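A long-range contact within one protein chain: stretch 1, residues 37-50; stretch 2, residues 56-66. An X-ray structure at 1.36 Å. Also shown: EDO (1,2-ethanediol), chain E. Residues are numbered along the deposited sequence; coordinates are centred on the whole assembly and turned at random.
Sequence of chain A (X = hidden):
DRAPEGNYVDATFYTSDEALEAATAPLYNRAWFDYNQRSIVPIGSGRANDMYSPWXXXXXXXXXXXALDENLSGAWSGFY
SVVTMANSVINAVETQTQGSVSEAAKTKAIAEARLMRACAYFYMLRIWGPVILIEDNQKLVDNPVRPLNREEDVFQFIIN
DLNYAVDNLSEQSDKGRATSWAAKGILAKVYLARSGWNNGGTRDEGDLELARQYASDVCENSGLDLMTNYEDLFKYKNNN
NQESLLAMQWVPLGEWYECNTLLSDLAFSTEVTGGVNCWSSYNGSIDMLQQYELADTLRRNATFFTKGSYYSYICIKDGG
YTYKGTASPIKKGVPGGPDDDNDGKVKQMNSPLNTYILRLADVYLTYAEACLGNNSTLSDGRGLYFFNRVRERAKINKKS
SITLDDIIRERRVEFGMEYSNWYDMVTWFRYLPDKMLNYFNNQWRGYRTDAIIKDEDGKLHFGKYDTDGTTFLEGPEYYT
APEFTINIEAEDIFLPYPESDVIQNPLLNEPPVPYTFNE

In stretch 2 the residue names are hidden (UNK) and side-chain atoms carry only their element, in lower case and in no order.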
# COMPACT_ATOMS: atom_id res chain seq x y z
N GLN A 37 7.84 -4.22 -9.09
CA GLN A 37 8.91 -3.68 -9.92
C GLN A 37 8.51 -2.39 -10.62
O GLN A 37 9.38 -1.66 -11.11
CB GLN A 37 9.40 -4.70 -10.94
CG GLN A 37 8.47 -5.00 -12.08
CD GLN A 37 9.18 -5.68 -13.24
OE1 GLN A 37 9.06 -6.89 -13.44
NE2 GLN A 37 9.93 -4.90 -14.00
N ARG A 38 7.22 -2.10 -10.70
CA ARG A 38 6.79 -0.90 -11.40
C ARG A 38 5.42 -0.40 -10.96
O ARG A 38 5.32 0.70 -10.41
CB ARG A 38 6.79 -1.16 -12.92
CG ARG A 38 6.62 0.09 -13.78
CD ARG A 38 7.34 -0.09 -15.12
NE ARG A 38 8.80 -0.11 -14.96
CZ ARG A 38 9.58 0.97 -14.96
NH1 ARG A 38 9.06 2.19 -15.12
NH2 ARG A 38 10.89 0.84 -14.81
N SER A 39 4.38 -1.20 -11.21
CA SER A 39 3.01 -0.73 -11.13
C SER A 39 2.53 -0.38 -9.71
O SER A 39 1.58 0.38 -9.57
CB SER A 39 2.06 -1.75 -11.75
OG SER A 39 2.09 -2.99 -11.05
N ILE A 40 3.18 -0.93 -8.69
CA ILE A 40 2.83 -0.61 -7.32
C ILE A 40 2.80 0.91 -7.10
O ILE A 40 1.94 1.42 -6.37
CB ILE A 40 3.79 -1.32 -6.34
CG1 ILE A 40 3.32 -1.14 -4.90
CG2 ILE A 40 5.24 -0.84 -6.53
CD1 ILE A 40 4.05 -2.06 -3.89
N VAL A 41 3.71 1.64 -7.74
CA VAL A 41 3.84 3.08 -7.51
C VAL A 41 2.66 3.88 -8.09
O VAL A 41 1.98 4.58 -7.35
CB VAL A 41 5.21 3.58 -8.03
CG1 VAL A 41 5.34 5.11 -7.93
CG2 VAL A 41 6.35 2.91 -7.27
N PRO A 42 2.38 3.76 -9.40
CA PRO A 42 1.25 4.54 -9.93
C PRO A 42 -0.11 4.04 -9.44
O PRO A 42 -1.00 4.85 -9.27
CB PRO A 42 1.38 4.37 -11.45
CG PRO A 42 2.20 3.12 -11.62
CD PRO A 42 3.17 3.16 -10.49
N ILE A 43 -0.28 2.75 -9.20
CA ILE A 43 -1.58 2.26 -8.79
C ILE A 43 -1.84 2.54 -7.31
O ILE A 43 -2.89 3.09 -6.95
CB ILE A 43 -1.75 0.76 -9.09
CG1 ILE A 43 -1.70 0.52 -10.61
CG2 ILE A 43 -3.06 0.26 -8.52
CD1 ILE A 43 -1.76 -0.96 -11.00
N GLY A 44 -0.91 2.20 -6.43
CA GLY A 44 -1.16 2.32 -5.01
C GLY A 44 -1.07 3.74 -4.46
O GLY A 44 -1.84 4.14 -3.58
N SER A 45 -0.09 4.51 -4.97
CA SER A 45 0.17 5.87 -4.50
C SER A 45 -0.22 6.96 -5.50
O SER A 45 -0.87 7.94 -5.13
CB SER A 45 1.64 6.04 -4.09
OG SER A 45 1.85 5.58 -2.77
N GLY A 46 0.17 6.80 -6.76
CA GLY A 46 -0.14 7.82 -7.76
C GLY A 46 -1.63 8.07 -7.88
O GLY A 46 -2.11 9.20 -7.88
N ARG A 47 -2.40 6.99 -7.96
CA ARG A 47 -3.82 7.11 -8.21
C ARG A 47 -4.55 7.75 -7.02
O ARG A 47 -5.60 8.36 -7.20
CB ARG A 47 -4.42 5.75 -8.54
CG ARG A 47 -5.79 5.82 -9.20
CD ARG A 47 -6.02 4.56 -9.97
NE ARG A 47 -7.33 4.46 -10.59
CZ ARG A 47 -7.68 5.00 -11.75
NH1 ARG A 47 -6.83 5.78 -12.41
NH2 ARG A 47 -8.88 4.77 -12.24
N ALA A 48 -3.96 7.68 -5.83
CA ALA A 48 -4.48 8.37 -4.65
C ALA A 48 -4.11 9.85 -4.63
O ALA A 48 -4.54 10.57 -3.74
CB ALA A 48 -3.94 7.71 -3.38
N ASN A 49 -3.29 10.27 -5.58
CA ASN A 49 -2.67 11.60 -5.57
C ASN A 49 -1.70 11.79 -4.40
O ASN A 49 -1.55 12.89 -3.88
CB ASN A 49 -3.70 12.74 -5.63
CG ASN A 49 -3.10 14.03 -6.16
OD1 ASN A 49 -2.23 14.01 -7.02
ND2 ASN A 49 -3.58 15.16 -5.66
N ASP A 50 -1.00 10.74 -4.01
CA ASP A 50 0.10 10.92 -3.06
C ASP A 50 1.15 11.82 -3.70
O ASP A 50 1.74 12.68 -3.05
CB ASP A 50 0.79 9.59 -2.72
CG ASP A 50 0.03 8.71 -1.72
OD1 ASP A 50 -1.11 8.97 -1.33
OD2 ASP A 50 0.61 7.66 -1.35
N UNK A 56 5.86 10.67 -15.75
CA UNK A 56 5.78 9.28 -15.32
C UNK A 56 4.39 8.92 -14.80
O UNK A 56 4.03 9.26 -13.67
n UNK A 56 8.47 8.18 -15.88
o UNK A 56 9.10 9.78 -14.45
c UNK A 56 6.86 8.98 -14.28
c UNK A 56 8.25 9.01 -14.88
N UNK A 57 3.63 8.27 -15.68
CA UNK A 57 2.29 7.75 -15.40
C UNK A 57 1.29 8.78 -14.85
O UNK A 57 0.50 8.46 -13.96
c UNK A 57 5.46 4.35 -14.32
c UNK A 57 3.47 5.60 -14.85
o UNK A 57 6.52 3.03 -16.00
c UNK A 57 4.45 5.22 -13.94
c UNK A 57 3.56 5.12 -16.16
c UNK A 57 5.52 3.88 -15.61
c UNK A 57 2.38 6.55 -14.45
c UNK A 57 4.57 4.26 -16.53
N UNK A 58 1.27 10.00 -15.41
CA UNK A 58 0.33 10.99 -14.88
C UNK A 58 -1.13 10.56 -15.06
O UNK A 58 -2.01 11.01 -14.32
c UNK A 58 1.22 11.73 -16.96
c UNK A 58 0.63 12.24 -15.71
c UNK A 58 2.05 10.55 -16.55
N UNK A 59 -1.37 9.72 -16.06
CA UNK A 59 -2.72 9.29 -16.36
C UNK A 59 -3.39 8.56 -15.18
O UNK A 59 -4.61 8.57 -15.08
c UNK A 59 -0.51 7.31 -17.99
n UNK A 59 0.16 6.20 -18.29
c UNK A 59 -2.78 8.40 -17.61
c UNK A 59 -1.95 7.13 -17.55
o UNK A 59 -0.00 8.43 -18.08
N UNK A 60 -2.59 7.94 -14.32
CA UNK A 60 -3.15 7.29 -13.15
C UNK A 60 -3.71 8.29 -12.15
O UNK A 60 -4.70 8.02 -11.47
c UNK A 60 -1.14 3.80 -15.05
c UNK A 60 -2.14 6.35 -12.49
c UNK A 60 -2.75 3.94 -12.83
c UNK A 60 -2.01 5.06 -13.22
c UNK A 60 -2.66 2.76 -13.53
c UNK A 60 -1.87 2.69 -14.63
c UNK A 60 -1.22 4.97 -14.35
N UNK A 61 -3.08 9.46 -12.09
CA UNK A 61 -3.50 10.53 -11.20
C UNK A 61 -4.70 11.29 -11.77
O UNK A 61 -5.58 11.74 -11.03
c UNK A 61 -1.07 10.81 -10.56
c UNK A 61 -2.74 12.54 -9.86
c UNK A 61 -2.34 11.53 -10.95
N UNK A 62 -4.72 11.47 -13.08
CA UNK A 62 -5.74 12.30 -13.72
C UNK A 62 -6.92 11.50 -14.30
O UNK A 62 -7.83 12.07 -14.89
c UNK A 62 -5.13 13.18 -14.81
o UNK A 62 -4.63 12.34 -15.87
c UNK A 62 -3.98 14.01 -14.25
N UNK A 63 -6.91 10.19 -14.09
CA UNK A 63 -7.99 9.30 -14.54
C UNK A 63 -8.12 9.25 -16.06
O UNK A 63 -9.21 9.38 -16.62
c UNK A 63 -8.98 10.31 -11.48
c UNK A 63 -9.32 9.64 -13.86
c UNK A 63 -9.33 9.34 -12.40
c UNK A 63 -9.66 7.79 -10.59
c UNK A 63 -9.31 8.78 -9.67
c UNK A 63 -8.98 10.05 -10.12
c UNK A 63 -9.67 8.08 -11.93
N UNK A 64 -6.99 9.03 -16.73
CA UNK A 64 -6.97 8.90 -18.17
C UNK A 64 -6.20 7.65 -18.63
O UNK A 64 -5.61 7.61 -19.69
o UNK A 64 -5.73 13.28 -18.16
c UNK A 64 -6.48 12.67 -18.92
c UNK A 64 -6.37 10.15 -18.80
c UNK A 64 -7.17 11.41 -18.48
n UNK A 64 -6.72 13.07 -20.16
N UNK A 65 -6.26 6.60 -17.82
CA UNK A 65 -5.57 5.35 -18.14
C UNK A 65 -6.27 4.60 -19.28
O UNK A 65 -7.49 4.54 -19.33
c UNK A 65 -4.84 5.14 -15.75
c UNK A 65 -5.49 4.43 -16.90
c UNK A 65 -4.71 3.14 -17.23
N UNK A 66 -5.47 4.06 -20.20
CA UNK A 66 -6.00 3.24 -21.28
C UNK A 66 -5.71 1.77 -21.00
O UNK A 66 -4.84 1.42 -20.20
c UNK A 66 -5.39 3.58 -22.64
o UNK A 66 -4.07 3.03 -22.73
c UNK A 66 -5.33 5.08 -22.87
C1 EDO E . 2.30 9.86 -10.71
O1 EDO E . 2.30 10.70 -11.90
C2 EDO E . 2.27 8.35 -10.97
O2 EDO E . 0.95 7.91 -11.23

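Position 56 carries two carbons, the second bearing one oxygen and one nitrogen. That is a short amide, and it stays out of reach of stretch 1. It is Asn56. Its backbone O accepts a hydrogen bond from O1 of the ethanediol.

Position 57 has one carbon leading to a six-carbon ring with an oxygen at its far end. That oxygen takes a hydrogen bond from Arg38. This is Tyr57: Arg38 NH1 to Tyr57 OH is 2.8 Å. The bond lies near the planes of both the guanidinium and the ring. Closer to the backbone, Tyr57 CB packs on Pro42 CB at 3.8 Å.

At position 58, three carbons close a ring onto the backbone N. It is Pro58, and it does not touch stretch 1.

Position 59 has three carbons, the third with one oxygen and one nitrogen. It is Gln59. Its CA-to-CB bond points away from stretch 1.

Position 60 has one carbon and a six-carbon ring with no oxygen. Pro42 CB sits over a face of that ring, 4.2 Å from its centroid, in a CH-pi contact. It is Phe60. Ile43 CG1 reaches Phe60 CE2 at 3.8 Å.

Position 61 has one carbon carrying two more. One branch meets the carbonyl of Gly46 and the other meets Asn49. It is Val61, with Gly46 O to Val61 CG2 at 3.3 Å and Asn49 OD1 to Val61 CG1 at 3.2 Å.

Position 62 has one carbon bearing an oxygen and a carbon. It is Thr62. Its CA-to-CB bond points away from stretch 1, and its side chain makes no contact there.

Position 63 is again one carbon and an unsubstituted six-carbon ring. The ring's near atom lies over one face of the Arg47 guanidinium. It is Phe63, with Phe63 CD1 3.4 Å from Arg47 NH2.

Position 64 has three carbons ending in one oxygen and one nitrogen. It is Gln64, whose OE1 accepts a hydrogen bond from Thr62 OG1.

Position 65 has one carbon carrying two others. One branch comes near the Arg47 guanidinium. It is Val65, with Val65 CG2 3.9 Å from Arg47 NH1.

Position 66 has one carbon with an oxygen and a carbon. It is Thr66, exposed and out of reach.

The contact centres on Pro42 packed against Tyr57 and Phe60. Arg47 extends along stretch 2, giving a weak hydrogen bond from Arg47 NH1 to Phe60 O at 3.2 Å. The ethanediol fits beside Gly46, where a CB would clash with its O2. That O2 also donates to Tyr57 O, at 2.8 Å.

Stretch 2 (56-66) NYPQFVTFQVT
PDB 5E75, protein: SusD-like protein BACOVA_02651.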